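Local coordinates for chitin-binding domain 3 protein (Micromonospora aurantiaca ATCC 27029, PDB 5OPF), which binds copper and, as a lytic polysaccharide monooxygenase, probably breaks the glycosidic bonds of insoluble polysaccharides such as cellulose by oxidation, at residues His1-Val5 / Trp48-Phe52; Phe98-Asp104 / Val172-Trp176; Ala40-Ala44 / Arg79-Leu83; Gly67-Ser71 / Tyr185-Ser189; Ile113-Lys119 / Asp133-Gln139. All coordinates share one frame; numbering follows the deposited sequence.

In the fold
The chain folds into a beta sandwich with a helical layer at one side. Interaction 1 sits at the copper end, and interaction 2 joins the two sheets about 10 Å away, centre to centre. Interaction 5 lies about 10 Å beyond interaction 2, on neighbouring strands 110-118 and 134-140. Strands 169-178 and 183-192 are also neighbours and carry interactions 2 and 4 into that same sheet. Interaction 3 belongs to the helical layer, with its centre about 24 Å from that of interaction 5. Along the chain, interaction 3 alternates with both 1 and 4. Interaction 4 encloses 2, which encloses 5. Interaction 3 touches 1 and 4, and through them the helical layer meets the sandwich.

Interaction 1: His1-Val5 / Trp48-Phe52; sequences HGSVV and WNGLF. With CU (copper (II) ion), chain B.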
# COMPACT_ATOMS: atom_id res chain seq x y z
N HIS A 1 -12.98 3.93 0.53
CA HIS A 1 -12.32 3.45 -0.68
C HIS A 1 -11.24 4.41 -1.10
O HIS A 1 -11.51 5.59 -1.35
CB HIS A 1 -13.34 3.27 -1.79
CG HIS A 1 -14.16 2.04 -1.63
ND1 HIS A 1 -14.89 1.78 -0.49
CD2 HIS A 1 -14.30 0.96 -2.43
CE1 HIS A 1 -15.49 0.62 -0.63
NE2 HIS A 1 -15.15 0.09 -1.79
N GLY A 2 -10.00 3.93 -1.16
CA GLY A 2 -8.88 4.78 -1.49
C GLY A 2 -7.59 4.02 -1.32
O GLY A 2 -7.59 2.79 -1.18
N SER A 3 -6.48 4.75 -1.35
CA SER A 3 -5.18 4.11 -1.27
C SER A 3 -4.12 5.15 -0.95
O SER A 3 -4.38 6.36 -0.96
CB SER A 3 -4.83 3.42 -2.60
OG SER A 3 -3.69 2.57 -2.47
N VAL A 4 -2.91 4.66 -0.70
CA VAL A 4 -1.73 5.53 -0.72
C VAL A 4 -1.40 5.82 -2.18
O VAL A 4 -1.17 4.89 -2.97
CB VAL A 4 -0.53 4.88 -0.02
CG1 VAL A 4 0.69 5.76 -0.17
CG2 VAL A 4 -0.83 4.62 1.45
N VAL A 5 -1.40 7.10 -2.54
CA VAL A 5 -1.15 7.51 -3.92
C VAL A 5 0.25 8.09 -4.12
O VAL A 5 0.70 8.22 -5.27
CB VAL A 5 -2.24 8.48 -4.44
CG1 VAL A 5 -3.59 7.79 -4.43
CG2 VAL A 5 -2.30 9.76 -3.62
N TRP A 48 -8.25 -0.80 -7.35
CA TRP A 48 -7.16 -0.33 -6.51
C TRP A 48 -7.66 0.32 -5.22
O TRP A 48 -6.91 0.36 -4.23
CB TRP A 48 -6.26 0.65 -7.28
CG TRP A 48 -6.96 1.91 -7.76
CD1 TRP A 48 -7.49 2.14 -9.00
CD2 TRP A 48 -7.24 3.10 -6.99
NE1 TRP A 48 -8.07 3.39 -9.05
CE2 TRP A 48 -7.93 3.99 -7.83
CE3 TRP A 48 -6.96 3.49 -5.68
CZ2 TRP A 48 -8.34 5.26 -7.41
CZ3 TRP A 48 -7.37 4.75 -5.26
CH2 TRP A 48 -8.05 5.61 -6.12
N ASN A 49 -8.89 0.82 -5.21
CA ASN A 49 -9.44 1.54 -4.07
C ASN A 49 -10.07 0.63 -3.02
O ASN A 49 -10.58 1.15 -2.01
CB ASN A 49 -10.48 2.57 -4.57
CG ASN A 49 -11.76 1.92 -5.08
OD1 ASN A 49 -11.89 0.70 -5.10
ND2 ASN A 49 -12.71 2.74 -5.47
N GLY A 50 -10.02 -0.68 -3.20
CA GLY A 50 -10.81 -1.59 -2.39
C GLY A 50 -10.04 -2.67 -1.65
O GLY A 50 -10.57 -3.75 -1.38
N LEU A 51 -8.79 -2.38 -1.29
CA LEU A 51 -7.92 -3.38 -0.65
C LEU A 51 -8.13 -3.37 0.86
O LEU A 51 -7.30 -2.90 1.66
CB LEU A 51 -6.46 -3.17 -1.05
CG LEU A 51 -5.62 -4.45 -1.12
CD1 LEU A 51 -4.26 -4.11 -1.73
CD2 LEU A 51 -5.47 -5.14 0.23
N PHE A 52 -9.29 -3.92 1.26
CA PHE A 52 -9.71 -3.90 2.65
C PHE A 52 -10.15 -5.27 3.14
O PHE A 52 -10.55 -6.15 2.37
CB PHE A 52 -10.83 -2.86 2.92
CG PHE A 52 -12.11 -3.12 2.18
CD1 PHE A 52 -13.03 -4.05 2.64
CD2 PHE A 52 -12.41 -2.41 1.03
CE1 PHE A 52 -14.21 -4.27 1.95
CE2 PHE A 52 -13.59 -2.63 0.34
CZ PHE A 52 -14.48 -3.56 0.81
CU CU B . -14.89 2.94 1.09
O HOH W 1 -7.20 0.08 -1.46
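His1, packed against Asn49 and Phe52, chelates copper with both its terminal amino group and its side chain. This is the N-terminal half of the histidine brace, the copper site of lytic polysaccharide monooxygenases. His1 N lies 2.2 Å from the copper and His1 ND1 2.0 Å. His108 supplies the second histidine, and Tyr185 also belongs to the site. The His1 CG turns beside its own backbone N (chi1 -77°), which closes the chelate ring.

The segment 48-52 meets His1 in two ways. Asn49 brings its amide to the edge of the imidazole, and OD1 comes within 3.6 Å of His1 CD2, with the two planes almost at right angles. The Asn49 ND2 is bonded to Gln105. Phe52 points an edge toward the imidazole face in an offset edge-to-face pair, planes at 65°. Its CE2 stands 3.8 Å from His1 NE2. These neighbours limit how the ring can turn, on top of the metal bond.

One direct hydrogen bond joins the backbones: Gly2 N gives to Asn49 O at 3.0 Å, on a lone pair but bent (131° at the hydrogen). Further along, Ser3 CB meets the edge of the Trp48 indole. A water ties the segments together, donating to Gly2 O at 2.8 Å and to Trp48 O, while it accepts from Leu51 N.

Interaction 2: Phe98-Asp104 / Val172-Trp176; sequences FRVKFFD and VYTIW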
# COMPACT_ATOMS: atom_id res chain seq x y z
N PHE A 98 9.83 11.62 5.05
CA PHE A 98 8.99 11.66 3.87
C PHE A 98 7.55 11.77 4.32
O PHE A 98 7.24 11.78 5.52
CB PHE A 98 9.24 10.48 2.93
CG PHE A 98 8.80 9.15 3.48
CD1 PHE A 98 9.54 8.49 4.45
CD2 PHE A 98 7.66 8.54 3.00
CE1 PHE A 98 9.15 7.27 4.94
CE2 PHE A 98 7.25 7.31 3.48
CZ PHE A 98 8.00 6.67 4.46
N ARG A 99 6.66 11.92 3.34
CA ARG A 99 5.24 12.11 3.58
C ARG A 99 4.46 11.09 2.77
O ARG A 99 4.72 10.90 1.57
CB ARG A 99 4.84 13.53 3.16
CG ARG A 99 5.54 14.57 4.01
CD ARG A 99 5.69 15.91 3.33
NE ARG A 99 4.42 16.59 3.09
CZ ARG A 99 3.62 17.07 4.04
NH1 ARG A 99 3.91 16.90 5.32
NH2 ARG A 99 2.51 17.70 3.70
N VAL A 100 3.48 10.45 3.41
CA VAL A 100 2.59 9.50 2.76
C VAL A 100 1.28 10.23 2.46
O VAL A 100 0.60 10.69 3.38
CB VAL A 100 2.34 8.28 3.66
CG1 VAL A 100 1.24 7.39 3.09
CG2 VAL A 100 3.64 7.50 3.88
N LYS A 101 0.93 10.34 1.18
CA LYS A 101 -0.33 10.96 0.78
C LYS A 101 -1.38 9.87 0.63
O LYS A 101 -1.26 8.98 -0.24
CB LYS A 101 -0.20 11.72 -0.54
CG LYS A 101 -1.47 12.48 -0.90
CD LYS A 101 -1.33 13.21 -2.23
CE LYS A 101 -2.66 13.75 -2.73
NZ LYS A 101 -2.49 14.50 -4.02
N PHE A 102 -2.41 9.94 1.47
CA PHE A 102 -3.53 9.02 1.43
C PHE A 102 -4.72 9.70 0.76
O PHE A 102 -5.08 10.82 1.14
CB PHE A 102 -3.93 8.54 2.83
CG PHE A 102 -4.56 7.21 2.78
CD1 PHE A 102 -5.87 7.05 2.36
CD2 PHE A 102 -3.81 6.08 3.06
CE1 PHE A 102 -6.41 5.78 2.22
CE2 PHE A 102 -4.34 4.83 2.94
CZ PHE A 102 -5.63 4.67 2.52
N PHE A 103 -5.33 9.04 -0.22
CA PHE A 103 -6.50 9.56 -0.94
C PHE A 103 -7.70 8.66 -0.66
O PHE A 103 -7.62 7.44 -0.86
CB PHE A 103 -6.20 9.60 -2.44
CG PHE A 103 -7.37 9.98 -3.31
CD1 PHE A 103 -8.09 11.13 -3.09
CD2 PHE A 103 -7.75 9.15 -4.36
CE1 PHE A 103 -9.17 11.46 -3.92
CE2 PHE A 103 -8.81 9.47 -5.18
CZ PHE A 103 -9.53 10.62 -4.95
N ASP A 104 -8.79 9.27 -0.20
CA ASP A 104 -10.05 8.58 0.12
C ASP A 104 -11.15 9.18 -0.75
O ASP A 104 -11.51 10.35 -0.59
CB ASP A 104 -10.38 8.74 1.61
CG ASP A 104 -11.73 8.14 2.00
OD1 ASP A 104 -12.33 7.41 1.20
OD2 ASP A 104 -12.15 8.42 3.15
N VAL A 172 7.13 0.47 2.22
CA VAL A 172 6.26 1.15 3.17
C VAL A 172 4.98 0.33 3.29
O VAL A 172 4.43 -0.13 2.29
CB VAL A 172 5.94 2.58 2.68
CG1 VAL A 172 5.14 3.34 3.73
CG2 VAL A 172 7.21 3.34 2.31
N TYR A 173 4.51 0.13 4.52
CA TYR A 173 3.24 -0.55 4.76
C TYR A 173 2.35 0.40 5.53
O TYR A 173 2.69 0.79 6.66
CB TYR A 173 3.43 -1.83 5.56
CG TYR A 173 2.25 -2.79 5.57
CD1 TYR A 173 1.67 -3.24 4.38
CD2 TYR A 173 1.76 -3.31 6.76
CE1 TYR A 173 0.63 -4.16 4.37
CE2 TYR A 173 0.74 -4.24 6.76
CZ TYR A 173 0.19 -4.67 5.57
OH TYR A 173 -0.79 -5.65 5.59
N THR A 174 1.23 0.77 4.93
CA THR A 174 0.30 1.72 5.51
C THR A 174 -1.01 1.00 5.83
O THR A 174 -1.58 0.32 4.95
CB THR A 174 0.07 2.91 4.56
OG1 THR A 174 1.31 3.58 4.30
CG2 THR A 174 -0.90 3.92 5.16
N ILE A 175 -1.49 1.16 7.06
CA ILE A 175 -2.75 0.58 7.52
C ILE A 175 -3.70 1.73 7.82
O ILE A 175 -3.42 2.59 8.66
CB ILE A 175 -2.55 -0.28 8.79
CG1 ILE A 175 -1.53 -1.38 8.54
CG2 ILE A 175 -3.92 -0.85 9.25
CD1 ILE A 175 -1.26 -2.27 9.74
N TRP A 176 -4.84 1.74 7.13
CA TRP A 176 -5.91 2.71 7.37
C TRP A 176 -7.08 2.00 8.03
O TRP A 176 -7.68 1.10 7.43
CB TRP A 176 -6.38 3.29 6.04
CG TRP A 176 -7.60 4.20 6.06
CD1 TRP A 176 -8.03 5.03 7.07
CD2 TRP A 176 -8.49 4.41 4.96
NE1 TRP A 176 -9.15 5.73 6.65
CE2 TRP A 176 -9.44 5.37 5.36
CE3 TRP A 176 -8.58 3.86 3.69
CZ2 TRP A 176 -10.45 5.81 4.51
CZ3 TRP A 176 -9.59 4.29 2.85
CH2 TRP A 176 -10.50 5.26 3.26
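Both oxygens of the Asp104 carboxylate, which packs against Trp176, are gripped by backbone amides. OD1 accepts from Ala106 N and OD2 from the backbone N of His108, a copper ligand. The carboxylate carbon CG lies 3.4 Å from Trp176 CH2, and the carboxylate and indole planes are 65° apart. The Asp104 CG stands opposite its backbone N (chi1 175°), which carries the group out to the six-membered ring.

Phe102 makes the tightest contact. Its CE1 stands over one face of the indole, 3.2 Å from Trp176 CE3, in an offset edge-to-face pair. The ring centroids are 4.8 Å apart. Trp176 is also fixed by NE1, which bonds to Gly109 O, and by stacking on Tyr185 of the copper site.

Away from the metal the contact passes to mostly apolar groups. Thr174 CG2 lies at the edge of Phe102, 4.2 Å from CD2. Val100 and Thr174 run past one another, with Val100 CG1 4.0 Å from Thr174 OG1. Phe98 CZ meets Val172 CG2 at 4.0 Å. The strand axes cross at -43°. They stay 10.2 Å apart, too far for backbone pairing, so side chains alone bridge them, as between the sheets of an immunoglobulin-like beta sandwich.

Interaction 3: Ala40-Ala44 / Arg79-Leu83; sequences ADPNA and RYNAL
The Arg79 guanidinium has Asn43 CB over one face and a water at its edge. The Asn43 CB is 3.6 Å from Arg79 NE, offset toward the rim. The amide of Asn43 crosses the guanidinium with the planes 65° apart. The Tyr80 ring carries Arg79 CG over the centre of one face, while Ala44 O comes to its edge, 3.4 Å from Tyr80 CE1. That carbonyl is buried and has no polar partner in the model. The Tyr80 OH bonds to Asn47 O.

Arg79 runs out extended and bends at chi3 (-76°), which lays its end beside Asn43. Its NE gives to the water at 2.8 Å, and the same water donates to Asp41 OD2 at 2.7 Å. The two charges are thus joined through water, with Arg79 NE and Asp41 OD2 4.7 Å apart. A leucine at Arg79 would probably leave that water without its NE donor and uncover the side of Asn43.

Small apolar contacts complete the interface. Ala44 CB meets Tyr80 CD1 at 3.8 Å, and Ala40 CB meets Ala82 CB at 4.0 Å. Within 40-44, Asp41 OD1 accepts from Asn43 N at 2.9 Å, from above the carboxylate plane. This is a capping bond at the turn leading into helix 43-46, in the helical region between strands 2-6 and 52-54, which packs on the loop after helix 75-78.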
# COMPACT_ATOMS: atom_id res chain seq x y z
N ALA A 40 -2.76 -12.20 -13.53
CA ALA A 40 -3.43 -13.04 -12.54
C ALA A 40 -4.84 -12.56 -12.25
O ALA A 40 -5.78 -13.37 -12.16
CB ALA A 40 -2.61 -13.05 -11.25
N ASP A 41 -5.03 -11.25 -12.08
CA ASP A 41 -6.35 -10.72 -11.81
C ASP A 41 -6.34 -9.21 -12.04
O ASP A 41 -5.87 -8.44 -11.18
CB ASP A 41 -6.80 -11.02 -10.38
CG ASP A 41 -8.27 -10.68 -10.15
OD1 ASP A 41 -8.83 -9.88 -10.94
OD2 ASP A 41 -8.87 -11.21 -9.19
N PRO A 42 -6.83 -8.75 -13.19
CA PRO A 42 -6.82 -7.30 -13.46
C PRO A 42 -7.59 -6.50 -12.44
O PRO A 42 -7.31 -5.30 -12.27
CB PRO A 42 -7.43 -7.20 -14.86
CG PRO A 42 -7.19 -8.52 -15.48
CD PRO A 42 -7.28 -9.52 -14.36
N ASN A 43 -8.56 -7.10 -11.75
CA ASN A 43 -9.34 -6.34 -10.78
C ASN A 43 -8.53 -5.89 -9.58
O ASN A 43 -8.97 -4.98 -8.86
CB ASN A 43 -10.55 -7.15 -10.33
CG ASN A 43 -11.52 -7.37 -11.45
OD1 ASN A 43 -11.65 -6.54 -12.37
ND2 ASN A 43 -12.23 -8.49 -11.40
N ALA A 44 -7.35 -6.47 -9.33
CA ALA A 44 -6.49 -5.94 -8.28
C ALA A 44 -6.11 -4.50 -8.58
O ALA A 44 -5.83 -3.72 -7.66
CB ALA A 44 -5.22 -6.77 -8.15
N ARG A 79 -8.35 -11.61 -4.50
CA ARG A 79 -8.26 -10.63 -5.59
C ARG A 79 -6.87 -10.03 -5.71
O ARG A 79 -6.39 -9.77 -6.82
CB ARG A 79 -9.31 -9.53 -5.37
CG ARG A 79 -9.17 -8.34 -6.31
CD ARG A 79 -10.36 -7.42 -6.22
NE ARG A 79 -11.49 -8.01 -6.93
CZ ARG A 79 -12.69 -7.46 -7.06
NH1 ARG A 79 -12.96 -6.29 -6.50
NH2 ARG A 79 -13.63 -8.08 -7.76
N TYR A 80 -6.22 -9.75 -4.57
CA TYR A 80 -4.95 -9.02 -4.53
C TYR A 80 -3.74 -9.93 -4.27
O TYR A 80 -2.65 -9.41 -3.98
CB TYR A 80 -5.03 -7.90 -3.48
CG TYR A 80 -6.18 -6.94 -3.70
CD1 TYR A 80 -6.05 -5.84 -4.54
CD2 TYR A 80 -7.39 -7.13 -3.06
CE1 TYR A 80 -7.11 -4.96 -4.75
CE2 TYR A 80 -8.45 -6.26 -3.25
CZ TYR A 80 -8.31 -5.17 -4.10
OH TYR A 80 -9.37 -4.31 -4.29
N ASN A 81 -3.89 -11.25 -4.42
CA ASN A 81 -2.82 -12.17 -4.06
C ASN A 81 -1.52 -11.90 -4.81
O ASN A 81 -0.43 -12.13 -4.27
CB ASN A 81 -3.26 -13.61 -4.32
CG ASN A 81 -4.25 -14.12 -3.30
OD1 ASN A 81 -4.68 -13.40 -2.41
ND2 ASN A 81 -4.63 -15.39 -3.44
N ALA A 82 -1.61 -11.47 -6.08
CA ALA A 82 -0.40 -11.24 -6.86
C ALA A 82 0.45 -10.09 -6.32
O ALA A 82 1.62 -9.97 -6.70
CB ALA A 82 -0.74 -11.01 -8.32
N LEU A 83 -0.10 -9.26 -5.44
CA LEU A 83 0.71 -8.22 -4.81
C LEU A 83 1.68 -8.79 -3.78
O LEU A 83 2.56 -8.05 -3.32
CB LEU A 83 -0.18 -7.14 -4.19
CG LEU A 83 -1.23 -6.52 -5.11
CD1 LEU A 83 -1.90 -5.39 -4.36
CD2 LEU A 83 -0.63 -6.04 -6.43
O HOH W 2 -11.30 -10.27 -8.65

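Interaction 4: Gly67-Ser71 / Tyr185-Ser189; sequences GQLCS and YYLCS
The covalent link comes first: Cys70 SG and Cys188 SG form a disulfide, 2.0 Å long. Its chi3 of -87° is close to the relaxed right angle and gives the bridge a left-handed turn. In both cysteines the sulfur lies beside the backbone N, opposite the carbonyl carbon (chi1 -59° in Cys70, -71° in Cys188). The CA atoms of Cys70 and Cys188 are thereby held 5.3 Å apart.

Polar contact between the segments runs through one water. It donates to Cys70 O at 2.8 Å and to Tyr186 O at 2.9 Å. It accepts from Cys188 N, also at 2.9 Å. Three backbone groups near the disulfide are satisfied in this way, although the loop does not pair with the strand as a further strand would. Leu69 O takes a hydrogen bond from Tyr173 OH on the neighbouring strand 169-178.

Van der Waals contact is slight. The Leu69 O approaches Tyr186 CB at 4.0 Å. The Tyr186 ring then leads away from the loop, and its OH is bonded to Ser184 and His60. Cys188 SG also lies 4.3 Å from Leu69 C, and the Cys188 side chain packs on Val171 and Tyr173.

Strand 183-192 also carries Tyr185, a residue of the copper site, whose ring stacks on Trp176 and whose OH reaches His1 N; it takes no part in this contact. The arrangement is a buried disulfide that pins a long loop, after helix 60-63, onto a strand of the beta sandwich.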
# COMPACT_ATOMS: atom_id res chain seq x y z
N GLY A 67 4.04 -12.82 4.80
CA GLY A 67 4.01 -13.15 3.39
C GLY A 67 2.70 -12.82 2.70
O GLY A 67 2.60 -13.01 1.48
N GLN A 68 1.70 -12.33 3.44
CA GLN A 68 0.41 -11.94 2.90
C GLN A 68 0.08 -10.49 3.24
O GLN A 68 -1.08 -10.08 3.13
CB GLN A 68 -0.70 -12.86 3.42
CG GLN A 68 -0.48 -14.31 3.07
CD GLN A 68 -1.43 -15.25 3.76
OE1 GLN A 68 -1.04 -16.35 4.18
NE2 GLN A 68 -2.67 -14.84 3.88
N LEU A 69 1.07 -9.70 3.65
CA LEU A 69 0.77 -8.32 4.04
C LEU A 69 0.22 -7.51 2.87
O LEU A 69 -0.75 -6.76 3.03
CB LEU A 69 2.01 -7.64 4.65
CG LEU A 69 2.25 -7.94 6.13
CD1 LEU A 69 2.61 -9.39 6.38
CD2 LEU A 69 3.29 -7.02 6.71
N CYS A 70 0.83 -7.64 1.69
CA CYS A 70 0.48 -6.76 0.58
C CYS A 70 -0.86 -7.10 -0.06
O CYS A 70 -1.41 -6.26 -0.79
CB CYS A 70 1.60 -6.73 -0.45
SG CYS A 70 3.19 -6.14 0.22
N SER A 71 -1.39 -8.30 0.18
CA SER A 71 -2.72 -8.68 -0.26
C SER A 71 -3.77 -8.54 0.84
O SER A 71 -4.91 -8.97 0.65
CB SER A 71 -2.73 -10.11 -0.76
OG SER A 71 -2.56 -11.00 0.32
N TYR A 185 -7.65 -1.14 5.63
CA TYR A 185 -6.98 -1.21 4.34
C TYR A 185 -5.48 -1.38 4.55
O TYR A 185 -4.90 -0.81 5.48
CB TYR A 185 -7.21 0.07 3.53
CG TYR A 185 -8.65 0.37 3.16
CD1 TYR A 185 -9.59 0.72 4.12
CD2 TYR A 185 -9.06 0.37 1.82
CE1 TYR A 185 -10.90 1.04 3.77
CE2 TYR A 185 -10.36 0.68 1.47
CZ TYR A 185 -11.28 1.01 2.44
OH TYR A 185 -12.58 1.32 2.08
N TYR A 186 -4.85 -2.13 3.64
CA TYR A 186 -3.47 -2.60 3.81
C TYR A 186 -2.69 -2.30 2.54
O TYR A 186 -2.89 -2.97 1.51
CB TYR A 186 -3.48 -4.10 4.11
CG TYR A 186 -4.27 -4.39 5.36
CD1 TYR A 186 -3.69 -4.26 6.62
CD2 TYR A 186 -5.61 -4.76 5.29
CE1 TYR A 186 -4.43 -4.47 7.78
CE2 TYR A 186 -6.35 -4.98 6.44
CZ TYR A 186 -5.77 -4.83 7.68
OH TYR A 186 -6.53 -5.07 8.81
N LEU A 187 -1.82 -1.29 2.58
CA LEU A 187 -1.18 -0.77 1.37
C LEU A 187 0.34 -0.90 1.44
O LEU A 187 0.99 -0.19 2.23
CB LEU A 187 -1.53 0.70 1.15
CG LEU A 187 -2.99 1.10 0.96
CD1 LEU A 187 -3.71 0.15 0.01
CD2 LEU A 187 -3.71 1.21 2.31
N CYS A 188 0.92 -1.74 0.58
CA CYS A 188 2.37 -1.79 0.39
C CYS A 188 2.76 -0.81 -0.70
O CYS A 188 2.15 -0.82 -1.77
CB CYS A 188 2.81 -3.18 -0.06
SG CYS A 188 2.71 -4.42 1.21
N SER A 189 3.81 -0.01 -0.45
CA SER A 189 4.38 0.88 -1.46
C SER A 189 5.88 0.64 -1.56
O SER A 189 6.59 0.72 -0.55
CB SER A 189 4.17 2.36 -1.12
OG SER A 189 2.80 2.67 -0.97
O HOH W 3 -1.09 -3.50 -0.65

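Interaction 5: Ile113-Lys119 / Asp133-Gln139; sequences IRVYVTK and DLELVGQ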
# COMPACT_ATOMS: atom_id res chain seq x y z
N ILE A 113 -4.27 6.07 10.98
CA ILE A 113 -3.49 5.57 9.86
C ILE A 113 -2.07 5.38 10.36
O ILE A 113 -1.48 6.31 10.92
CB ILE A 113 -3.50 6.51 8.63
CG1 ILE A 113 -4.93 6.72 8.12
CG2 ILE A 113 -2.62 5.93 7.52
CD1 ILE A 113 -5.04 7.66 6.92
N ARG A 114 -1.54 4.17 10.20
CA ARG A 114 -0.20 3.82 10.66
C ARG A 114 0.69 3.58 9.46
O ARG A 114 0.29 2.91 8.50
CB ARG A 114 -0.26 2.56 11.53
CG ARG A 114 -0.96 2.79 12.85
CD ARG A 114 -1.26 1.51 13.62
NE ARG A 114 -2.06 1.82 14.80
CZ ARG A 114 -2.83 0.95 15.45
NH1 ARG A 114 -2.89 -0.32 15.08
NH2 ARG A 114 -3.57 1.37 16.46
N VAL A 115 1.91 4.13 9.52
CA VAL A 115 2.91 3.98 8.46
C VAL A 115 4.11 3.24 9.03
O VAL A 115 4.75 3.71 9.99
CB VAL A 115 3.33 5.34 7.88
CG1 VAL A 115 4.43 5.17 6.82
CG2 VAL A 115 2.13 6.07 7.29
N TYR A 116 4.42 2.10 8.43
CA TYR A 116 5.58 1.28 8.76
C TYR A 116 6.56 1.31 7.58
O TYR A 116 6.15 1.43 6.42
CB TYR A 116 5.17 -0.19 8.98
CG TYR A 116 4.22 -0.40 10.13
CD1 TYR A 116 2.85 -0.27 9.98
CD2 TYR A 116 4.70 -0.74 11.38
CE1 TYR A 116 1.99 -0.45 11.04
CE2 TYR A 116 3.84 -0.92 12.46
CZ TYR A 116 2.49 -0.77 12.27
OH TYR A 116 1.61 -0.94 13.33
N VAL A 117 7.85 1.16 7.87
CA VAL A 117 8.86 0.99 6.84
C VAL A 117 9.76 -0.18 7.22
O VAL A 117 10.12 -0.36 8.39
CB VAL A 117 9.69 2.28 6.61
CG1 VAL A 117 10.86 2.05 5.65
CG2 VAL A 117 8.79 3.39 6.08
N THR A 118 10.17 -0.94 6.21
CA THR A 118 11.09 -2.05 6.42
C THR A 118 12.42 -1.57 6.99
O THR A 118 12.87 -0.44 6.77
CB THR A 118 11.29 -2.83 5.11
OG1 THR A 118 11.56 -1.95 4.03
CG2 THR A 118 10.04 -3.62 4.79
N LYS A 119 13.02 -2.46 7.77
CA LYS A 119 14.30 -2.21 8.40
C LYS A 119 15.45 -2.45 7.43
O LYS A 119 15.38 -3.33 6.56
CB LYS A 119 14.44 -3.15 9.60
CG LYS A 119 13.39 -2.93 10.68
CD LYS A 119 13.19 -4.15 11.58
CE LYS A 119 12.04 -3.94 12.54
NZ LYS A 119 11.88 -5.09 13.48
N ASP A 133 9.80 -7.45 9.87
CA ASP A 133 10.61 -6.56 9.05
C ASP A 133 10.22 -5.09 9.20
O ASP A 133 10.98 -4.23 8.73
CB ASP A 133 10.46 -6.91 7.57
CG ASP A 133 11.02 -8.28 7.22
OD1 ASP A 133 12.15 -8.58 7.65
OD2 ASP A 133 10.32 -9.04 6.50
N LEU A 134 9.10 -4.78 9.83
CA LEU A 134 8.52 -3.44 9.81
C LEU A 134 8.73 -2.70 11.12
O LEU A 134 8.61 -3.27 12.21
CB LEU A 134 7.01 -3.52 9.57
CG LEU A 134 6.59 -4.02 8.20
CD1 LEU A 134 5.07 -4.17 8.17
CD2 LEU A 134 7.04 -3.08 7.08
N GLU A 135 9.01 -1.40 11.02
CA GLU A 135 9.07 -0.49 12.15
C GLU A 135 8.01 0.59 11.96
O GLU A 135 7.86 1.14 10.86
CB GLU A 135 10.45 0.17 12.20
CG GLU A 135 10.64 1.15 13.35
CD GLU A 135 11.97 1.85 13.32
OE1 GLU A 135 12.77 1.64 12.39
OE2 GLU A 135 12.25 2.61 14.28
N LEU A 136 7.28 0.92 13.03
CA LEU A 136 6.32 2.03 12.98
C LEU A 136 7.07 3.36 12.93
O LEU A 136 7.83 3.68 13.85
CB LEU A 136 5.42 1.99 14.21
CG LEU A 136 4.30 3.04 14.27
CD1 LEU A 136 3.23 2.80 13.22
CD2 LEU A 136 3.69 3.06 15.66
N VAL A 137 6.84 4.14 11.87
CA VAL A 137 7.59 5.38 11.64
C VAL A 137 6.70 6.61 11.42
O VAL A 137 7.22 7.72 11.34
CB VAL A 137 8.60 5.24 10.48
CG1 VAL A 137 9.67 4.21 10.81
CG2 VAL A 137 7.90 4.90 9.17
N GLY A 138 5.38 6.43 11.34
CA GLY A 138 4.46 7.55 11.33
C GLY A 138 3.08 7.08 11.72
O GLY A 138 2.76 5.90 11.57
N GLN A 139 2.28 7.99 12.26
CA GLN A 139 0.94 7.61 12.72
C GLN A 139 0.10 8.85 12.94
O GLN A 139 0.58 9.82 13.54
CB GLN A 139 1.01 6.80 14.03
CG GLN A 139 -0.35 6.30 14.56
CD GLN A 139 -0.20 5.32 15.72
OE1 GLN A 139 -0.91 4.31 15.78
NE2 GLN A 139 0.69 5.62 16.67
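Arg114 sets its CG beside the backbone N (chi1 -68°) and then runs extended to NE. Gln139 swings its CG opposite its own N (chi1 -178°) and is extended as well. The two side chains therefore lie alongside each other and point the same way. Arg114 NE gives to Gln139 OE1 at 2.9 Å, tilted a little out of the amide and guanidinium planes. Arg114 also makes a cation-pi contact with Tyr112. A leucine at Arg114 would probably leave Gln139 OE1 without this donor and free its amide to turn.

On the face that Arg114 shares with Tyr116 and Thr118, Leu136 CD1 sits over the Tyr116 ring, 4.0 Å from its centroid, in a CH-pi contact. Leu134 CB touches Tyr116 CB at 3.9 Å. On the face of Val115 and Val117, Val117 CG2 is met at 3.6 Å by CG2 of Val137, the bulge residue.

The backbones pair antiparallel. Val117 and Glu135 form a hydrogen-bonded pair, with each N giving to the other's O. Glu135 has its charged partner in Arg166. Val115 N gives to Gly138 O at 2.8 Å. Val115 O accepts twice, from Val137 N at 2.8 Å and from Gly138 N at 3.1 Å. Val137 and Gly138 thus both face the single residue Val115: a classic beta bulge, which shifts the register by one between strands 110-118 and 134-140 of the sandwich.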